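PDB 4D9G: diaminopropionate ammonia-lyase from Escherichia coli, which catalyses the pyridoxal phosphate-dependent alpha,beta-elimination of both the L- and D-isomers of alpha,beta-diaminopropionate, giving pyruvate and ammonia. Local coordinates for residues G239-L244 with E300-C305; E259-D264 with C312-A317; D264-S269 with T307-C312. All blocks are in the same frame, centred on the assembly; numbering follows the deposited sequence.

Interaction 1: G239-L244 with E300-C305; sequences GVLGYL and EILRNC
The backbone N of Cys305, a residue that Leu241 covers from the facing helix, is shared between two carbonyls of its own helix: Ile301 O at 2.9 Å and the longer Leu302 O at 3.3 Å from Cys305 N. Both bonds are weak, as suits the last residue of helix 296-305, where the regular turns give out. Between the helices the contact is van der Waals packing, and one methyl carries most of it. Leu241 extends CG anti to its own N (chi1 -173°), which sends CD2 over to the other helix. That carbon lies 3.9 Å from Leu302 CD2, the two leucines crossing obliquely. It also comes 3.9 Å from Cys305 C. A little farther off, Leu241 CD2 meets Ile301 CG2 at 4.3 Å, so a single branch touches Ile301 and Leu302, neighbours on one turn, and Cys305 on the next. A forked leucine is well suited to this, since one methyl can reach out while the other stays on its own side.

Helix 235-248 joins strand 226-230 to strand 254-260, two parallel neighbours of the same sheet, and is therefore the helix of a beta-alpha-beta crossover, a unit expected in the tryptophan synthase-like fold of this enzyme family. Leu241 packs on Leu229 of the sheet as well. The axes of the short helical segments approach to 9.4 Å, with an angle of 48° between their directions.

Beside Leu241, Gly242 presents bare backbone: Gly242 N faces the branch methyl Ile301 CG2 at 4.0 Å. The glycine brings only main chain to this spot, and the isoleucine methyl lies against it. Ile301 also touches Ser21 and Phe24 in the loop beside it.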
# COMPACT_ATOMS: atom_id res chain seq x y z
N GLY B 239 7.74 -29.07 6.90
CA GLY B 239 7.85 -28.91 8.34
C GLY B 239 6.61 -28.30 8.95
O GLY B 239 6.15 -28.75 10.00
N VAL B 240 6.07 -27.29 8.30
CA VAL B 240 4.91 -26.58 8.83
C VAL B 240 3.63 -27.43 8.73
O VAL B 240 2.90 -27.57 9.74
CB VAL B 240 4.77 -25.19 8.20
CG1 VAL B 240 3.39 -24.59 8.44
CG2 VAL B 240 5.85 -24.29 8.77
N LEU B 241 3.39 -28.01 7.55
CA LEU B 241 2.28 -28.92 7.32
C LEU B 241 2.37 -30.15 8.22
O LEU B 241 1.36 -30.65 8.71
CB LEU B 241 2.19 -29.34 5.85
CG LEU B 241 0.96 -30.17 5.45
CD1 LEU B 241 -0.32 -29.39 5.71
CD2 LEU B 241 1.01 -30.69 4.02
N GLY B 242 3.60 -30.64 8.44
CA GLY B 242 3.82 -31.78 9.31
C GLY B 242 3.23 -31.52 10.68
O GLY B 242 2.52 -32.37 11.22
N TYR B 243 3.51 -30.33 11.22
CA TYR B 243 2.97 -29.90 12.51
C TYR B 243 1.44 -29.77 12.49
O TYR B 243 0.75 -30.35 13.35
CB TYR B 243 3.61 -28.59 12.99
CG TYR B 243 3.03 -28.09 14.30
CD1 TYR B 243 1.94 -27.21 14.33
CD2 TYR B 243 3.54 -28.53 15.52
CE1 TYR B 243 1.40 -26.78 15.54
CE2 TYR B 243 3.01 -28.10 16.73
CZ TYR B 243 1.94 -27.23 16.73
OH TYR B 243 1.43 -26.82 17.94
N LEU B 244 0.92 -29.01 11.54
CA LEU B 244 -0.51 -28.68 11.46
C LEU B 244 -1.38 -29.91 11.24
O LEU B 244 -2.48 -30.03 11.80
CB LEU B 244 -0.76 -27.65 10.35
CG LEU B 244 -0.17 -26.23 10.47
CD1 LEU B 244 -0.13 -25.57 9.10
CD2 LEU B 244 -0.90 -25.37 11.48
N GLU B 300 8.10 -36.15 1.17
CA GLU B 300 7.43 -37.24 1.85
C GLU B 300 6.15 -36.75 2.53
O GLU B 300 5.11 -37.39 2.42
CB GLU B 300 8.38 -37.92 2.86
CG GLU B 300 7.85 -39.19 3.52
CD GLU B 300 7.52 -40.34 2.55
OE1 GLU B 300 8.18 -40.48 1.49
OE2 GLU B 300 6.61 -41.13 2.88
N ILE B 301 6.23 -35.59 3.18
CA ILE B 301 5.08 -35.03 3.89
C ILE B 301 4.01 -34.46 2.94
O ILE B 301 2.81 -34.61 3.17
CB ILE B 301 5.52 -33.97 4.92
CG1 ILE B 301 6.04 -34.65 6.19
CG2 ILE B 301 4.37 -33.06 5.31
CD1 ILE B 301 7.45 -35.14 6.09
N LEU B 302 4.47 -33.81 1.87
CA LEU B 302 3.56 -33.17 0.94
C LEU B 302 2.83 -34.22 0.10
O LEU B 302 1.61 -34.14 -0.06
CB LEU B 302 4.30 -32.15 0.06
CG LEU B 302 5.03 -31.01 0.79
CD1 LEU B 302 5.66 -30.03 -0.20
CD2 LEU B 302 4.12 -30.27 1.77
N ARG B 303 3.58 -35.20 -0.40
CA ARG B 303 3.00 -36.34 -1.13
C ARG B 303 1.90 -37.03 -0.31
O ARG B 303 0.85 -37.37 -0.84
CB ARG B 303 4.08 -37.35 -1.53
CG ARG B 303 3.60 -38.48 -2.42
CD ARG B 303 4.52 -39.69 -2.39
NE ARG B 303 3.75 -40.91 -2.65
CZ ARG B 303 3.63 -41.51 -3.83
NH1 ARG B 303 4.24 -41.03 -4.91
NH2 ARG B 303 2.90 -42.61 -3.95
N ASN B 304 2.17 -37.21 0.98
CA ASN B 304 1.24 -37.89 1.89
C ASN B 304 0.03 -37.06 2.32
O ASN B 304 -1.06 -37.60 2.46
CB ASN B 304 1.98 -38.36 3.14
CG ASN B 304 2.84 -39.59 2.90
OD1 ASN B 304 2.87 -40.15 1.80
ND2 ASN B 304 3.53 -40.03 3.94
N CYS B 305 0.23 -35.75 2.51
CA CYS B 305 -0.72 -34.92 3.27
C CYS B 305 -1.17 -33.61 2.60
O CYS B 305 -2.13 -32.97 3.06
CB CYS B 305 -0.16 -34.64 4.66
SG CYS B 305 0.11 -36.11 5.66

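Interaction 2: E259-D264 with C312-A317; sequences EPDKAD and CQDSVA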
# COMPACT_ATOMS: atom_id res chain seq x y z
N GLU B 259 3.56 -22.70 -5.87
CA GLU B 259 4.85 -22.52 -6.53
C GLU B 259 4.75 -21.62 -7.75
O GLU B 259 3.74 -21.67 -8.45
CB GLU B 259 5.41 -23.86 -6.99
CG GLU B 259 5.79 -24.81 -5.88
CD GLU B 259 6.43 -26.07 -6.42
OE1 GLU B 259 5.72 -26.79 -7.17
OE2 GLU B 259 7.62 -26.32 -6.10
N PRO B 260 5.79 -20.81 -8.03
CA PRO B 260 5.92 -20.14 -9.31
C PRO B 260 6.14 -21.15 -10.45
O PRO B 260 6.80 -22.17 -10.25
CB PRO B 260 7.15 -19.25 -9.12
CG PRO B 260 7.93 -19.91 -8.04
CD PRO B 260 6.89 -20.46 -7.11
N ASP B 261 5.62 -20.85 -11.64
CA ASP B 261 5.57 -21.84 -12.73
C ASP B 261 6.92 -22.18 -13.38
O ASP B 261 7.04 -23.19 -14.09
CB ASP B 261 4.52 -21.46 -13.79
CG ASP B 261 4.80 -20.12 -14.45
OD1 ASP B 261 5.55 -19.30 -13.86
OD2 ASP B 261 4.26 -19.88 -15.54
N LYS B 262 7.93 -21.34 -13.14
CA LYS B 262 9.27 -21.57 -13.68
C LYS B 262 10.12 -22.50 -12.80
O LYS B 262 11.24 -22.88 -13.17
CB LYS B 262 9.99 -20.24 -13.95
CG LYS B 262 9.54 -19.54 -15.22
N ALA B 263 9.57 -22.87 -11.64
CA ALA B 263 10.24 -23.73 -10.67
C ALA B 263 9.21 -24.53 -9.89
O ALA B 263 9.31 -24.66 -8.67
CB ALA B 263 11.09 -22.90 -9.72
N ASP B 264 8.21 -25.06 -10.59
CA ASP B 264 7.14 -25.81 -9.95
C ASP B 264 7.52 -27.28 -9.75
O ASP B 264 6.78 -28.19 -10.15
CB ASP B 264 5.83 -25.67 -10.74
CG ASP B 264 6.02 -25.84 -12.25
OD1 ASP B 264 7.01 -26.45 -12.69
OD2 ASP B 264 5.17 -25.34 -13.00
N CYS B 312 1.56 -21.22 -10.31
CA CYS B 312 1.04 -19.91 -10.68
C CYS B 312 2.06 -19.02 -11.40
O CYS B 312 3.27 -19.24 -11.32
CB CYS B 312 0.46 -19.17 -9.46
SG CYS B 312 1.71 -18.78 -8.21
N GLN B 313 1.53 -18.03 -12.10
CA GLN B 313 2.29 -16.96 -12.75
C GLN B 313 3.04 -16.10 -11.74
O GLN B 313 2.54 -15.84 -10.64
CB GLN B 313 1.31 -16.09 -13.52
CG GLN B 313 1.91 -15.31 -14.64
CD GLN B 313 0.88 -14.50 -15.39
OE1 GLN B 313 -0.23 -14.97 -15.65
NE2 GLN B 313 1.24 -13.29 -15.75
N ASP B 314 4.23 -15.64 -12.12
CA ASP B 314 5.07 -14.78 -11.27
C ASP B 314 4.34 -13.53 -10.75
O ASP B 314 4.53 -13.15 -9.59
CB ASP B 314 6.35 -14.33 -11.99
CG ASP B 314 7.34 -15.47 -12.22
OD1 ASP B 314 7.15 -16.58 -11.66
OD2 ASP B 314 8.32 -15.26 -12.99
N SER B 315 3.53 -12.91 -11.61
CA SER B 315 2.90 -11.63 -11.27
C SER B 315 1.88 -11.75 -10.13
O SER B 315 1.49 -10.73 -9.52
CB SER B 315 2.30 -10.95 -12.51
OG SER B 315 1.18 -11.68 -13.02
N VAL B 316 1.49 -12.99 -9.83
CA VAL B 316 0.59 -13.31 -8.72
C VAL B 316 1.22 -12.90 -7.38
O VAL B 316 0.53 -12.38 -6.50
CB VAL B 316 0.20 -14.81 -8.73
CG1 VAL B 316 -0.50 -15.23 -7.45
CG2 VAL B 316 -0.68 -15.11 -9.93
N ALA B 317 2.52 -13.11 -7.26
CA ALA B 317 3.24 -12.72 -6.05
C ALA B 317 3.22 -11.20 -5.86
O ALA B 317 2.98 -10.72 -4.76
CB ALA B 317 4.67 -13.23 -6.08
O HOH W 1 5.63 -16.65 -14.49
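Glu259 and Cys312 are joined by a nearly straight backbone bond, Cys312 N to Glu259 O, of 2.9 Å with 172° at the hydrogen. Cys312 O then receives Asp261 N, also at 2.9 Å, but the bond is bent and weak. Between Glu259 and Asp261 stands Pro260, opposite Cys312 in a parallel bridge; it has no N-H to give, and its CA instead leans on Cys312 O in a C-H...O contact of 3.4 Å. A proline fits this place because the parallel bridge uses the C=O of the residue before it and the N-H of the residue after it, and none from Pro260 itself.

Past the strands, the carboxylate of Asp261 is turned toward the second segment by a chi1 of 60°, with CG between backbone N and carbonyl carbon. Its OD1 accepts a hydrogen bond from a water 2.7 Å away, and the same water accepts from Asp314 N at 2.9 Å, bridging the two segments. Asp261 OD1 and Asp314 OD1 are 3.8 Å apart with carboxylate planes 87° to each other; the salt bridge from Lys7 to Asp261 OD2 probably offsets this crowding of negative charge. Lys7 N also satisfies Gln313 OE1. Glu259 sends its carboxylate the other way, to the backbone N-H groups of Ile266 and Tyr267.

Pro260 lies about 10 Å, side chain to side chain, from Asp120, the probable proton acceptor for the L-isomer. Adjacent parallel strands that end together and pass into loops and helices are typical of an alpha/beta fold, here that of the pyridoxal phosphate enzymes related to tryptophan synthase.

Interaction 3: D264-S269 with T307-C312; sequences DCIYRS and TQFISC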
# COMPACT_ATOMS: atom_id res chain seq x y z
N ASP B 264 8.21 -25.06 -10.59
CA ASP B 264 7.14 -25.81 -9.95
C ASP B 264 7.52 -27.28 -9.75
O ASP B 264 6.78 -28.19 -10.15
CB ASP B 264 5.83 -25.67 -10.74
CG ASP B 264 6.02 -25.84 -12.25
OD1 ASP B 264 7.01 -26.45 -12.69
OD2 ASP B 264 5.17 -25.34 -13.00
N CYS B 265 8.68 -27.51 -9.13
CA CYS B 265 9.23 -28.85 -8.99
C CYS B 265 8.34 -29.78 -8.16
O CYS B 265 8.29 -30.99 -8.41
CB CYS B 265 10.61 -28.77 -8.34
SG CYS B 265 10.55 -28.24 -6.61
N ILE B 266 7.64 -29.22 -7.18
CA ILE B 266 6.73 -29.99 -6.34
C ILE B 266 5.42 -30.27 -7.07
O ILE B 266 4.87 -31.36 -6.97
CB ILE B 266 6.49 -29.32 -4.98
CG1 ILE B 266 7.75 -29.48 -4.12
CG2 ILE B 266 5.26 -29.91 -4.29
CD1 ILE B 266 7.78 -28.64 -2.88
N TYR B 267 4.94 -29.27 -7.82
CA TYR B 267 3.74 -29.40 -8.63
C TYR B 267 3.92 -30.53 -9.64
O TYR B 267 3.05 -31.39 -9.77
CB TYR B 267 3.42 -28.07 -9.33
CG TYR B 267 2.20 -28.11 -10.22
CD1 TYR B 267 0.93 -27.81 -9.72
CD2 TYR B 267 2.31 -28.46 -11.57
CE1 TYR B 267 -0.20 -27.85 -10.53
CE2 TYR B 267 1.19 -28.50 -12.39
CZ TYR B 267 -0.06 -28.20 -11.87
OH TYR B 267 -1.17 -28.25 -12.68
N ARG B 268 5.04 -30.51 -10.34
CA ARG B 268 5.35 -31.50 -11.36
C ARG B 268 5.54 -32.88 -10.76
O ARG B 268 5.09 -33.87 -11.33
CB ARG B 268 6.57 -31.07 -12.17
CG ARG B 268 6.27 -29.92 -13.11
CD ARG B 268 7.48 -29.50 -13.92
NE ARG B 268 7.12 -28.40 -14.82
CZ ARG B 268 7.86 -27.96 -15.84
NH1 ARG B 268 9.03 -28.53 -16.12
NH2 ARG B 268 7.42 -26.95 -16.58
N SER B 269 6.20 -32.95 -9.60
CA SER B 269 6.30 -34.19 -8.83
C SER B 269 4.93 -34.66 -8.35
O SER B 269 4.68 -35.85 -8.27
CB SER B 269 7.22 -34.00 -7.63
OG SER B 269 8.52 -33.64 -8.05
N THR B 307 -3.21 -31.45 0.13
CA THR B 307 -4.47 -31.61 -0.58
C THR B 307 -4.33 -31.25 -2.06
O THR B 307 -4.71 -32.05 -2.93
CB THR B 307 -5.62 -30.80 0.08
OG1 THR B 307 -5.57 -30.94 1.51
CG2 THR B 307 -6.97 -31.28 -0.44
N GLN B 308 -3.77 -30.07 -2.36
CA GLN B 308 -3.61 -29.60 -3.73
C GLN B 308 -2.26 -28.93 -3.98
O GLN B 308 -1.63 -28.46 -3.06
CB GLN B 308 -4.74 -28.65 -4.11
CG GLN B 308 -6.11 -29.32 -4.19
CD GLN B 308 -7.26 -28.34 -4.31
OE1 GLN B 308 -7.23 -27.24 -3.76
NE2 GLN B 308 -8.29 -28.74 -5.03
N PHE B 309 -1.85 -28.89 -5.25
CA PHE B 309 -0.67 -28.14 -5.69
C PHE B 309 -1.08 -27.08 -6.70
O PHE B 309 -1.88 -27.34 -7.60
CB PHE B 309 0.37 -29.06 -6.34
CG PHE B 309 0.70 -30.28 -5.53
CD1 PHE B 309 0.17 -31.51 -5.87
CD2 PHE B 309 1.54 -30.18 -4.43
CE1 PHE B 309 0.48 -32.63 -5.12
CE2 PHE B 309 1.84 -31.29 -3.68
CZ PHE B 309 1.31 -32.52 -4.02
N ILE B 310 -0.51 -25.89 -6.55
CA ILE B 310 -0.71 -24.80 -7.50
C ILE B 310 0.59 -24.39 -8.19
O ILE B 310 1.63 -24.19 -7.55
CB ILE B 310 -1.38 -23.57 -6.85
CG1 ILE B 310 -2.84 -23.87 -6.50
CG2 ILE B 310 -1.28 -22.36 -7.77
CD1 ILE B 310 -3.56 -22.75 -5.78
N SER B 311 0.52 -24.28 -9.51
CA SER B 311 1.57 -23.67 -10.30
C SER B 311 1.03 -22.33 -10.83
O SER B 311 0.14 -22.31 -11.68
CB SER B 311 1.98 -24.60 -11.44
OG SER B 311 2.78 -23.93 -12.40
N CYS B 312 1.56 -21.22 -10.31
CA CYS B 312 1.04 -19.91 -10.68
C CYS B 312 2.06 -19.02 -11.40
O CYS B 312 3.27 -19.24 -11.32
CB CYS B 312 0.46 -19.17 -9.46
SG CYS B 312 1.71 -18.78 -8.21
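A helix lies across a strand here: the first turn of helix 265-272 packs on one face of strand 308-312 in the mixed sheet, with the segment axes 7.8 Å apart at closest and 129° between their directions. Tyr267 makes the largest contribution from the helix. With CG anti to the backbone N (chi1 179°), its ring reaches over the strand, and Ser311 CB sits above the ring's centre, 3.7 Å from the centroid and 10° off the normal, a CH-pi contact. At the ring's edge, Tyr267 CE1 meets Phe309 O at 3.4 Å, while Tyr267 CD1 rests against Phe309 CB at 3.6 Å. A serine suits the position against the ring face because it is small enough to let the tyrosine lie close. Replacing Tyr267 by an alanine would probably open a gap over Ser311 and take away the ring edge that lies against Phe309 CB.

Ser311 OG donates to Asp264 OD2 at 2.8 Å, and the oxygen receives it on its anti lone pair; Asp264 OD1 is held in a salt bridge by Arg268 NE. Asp264 stands at the N-cap position, yet both oxygens are spent on these side chains and not on capping the helix. Next to Tyr267, the branch methyl Ile266 CG2 touches Phe309 CE2 at 3.7 Å, the two side chains meeting at about a right angle.

Tyr267 also reaches Asp9 and Ala11 of strand 8-12, antiparallel to strand 308-312, whose other neighbour is the parallel strand 254-260. Helix 296-305 also borders Ile266, and a disulfide ties Cys265 to Cys291 in the connection between the two helices.

Along the chain the segments come as 239-244, 259-264, 264-269, 300-305, 307-312 and 312-317, so interaction 1 crosses the other two while interaction 3 nests within the loop that interaction 2 closes. Interactions 2 and 3 share Asp264 and Cys312, with centres 10 Å apart: one pairs the ends of strands 254-260 and 308-312, the other lays helix 265-272 on the latter. Interaction 1, centred 14 Å from interaction 3 and 21 Å from interaction 2, joins on through Leu302 CD1, 3.7 Å from Ile266 CD1. Interactions 2 and 3 thus attach to the same mixed sheet, and interaction 1 brings in helix 235-248, the crossover between strands 226-230 and 254-260.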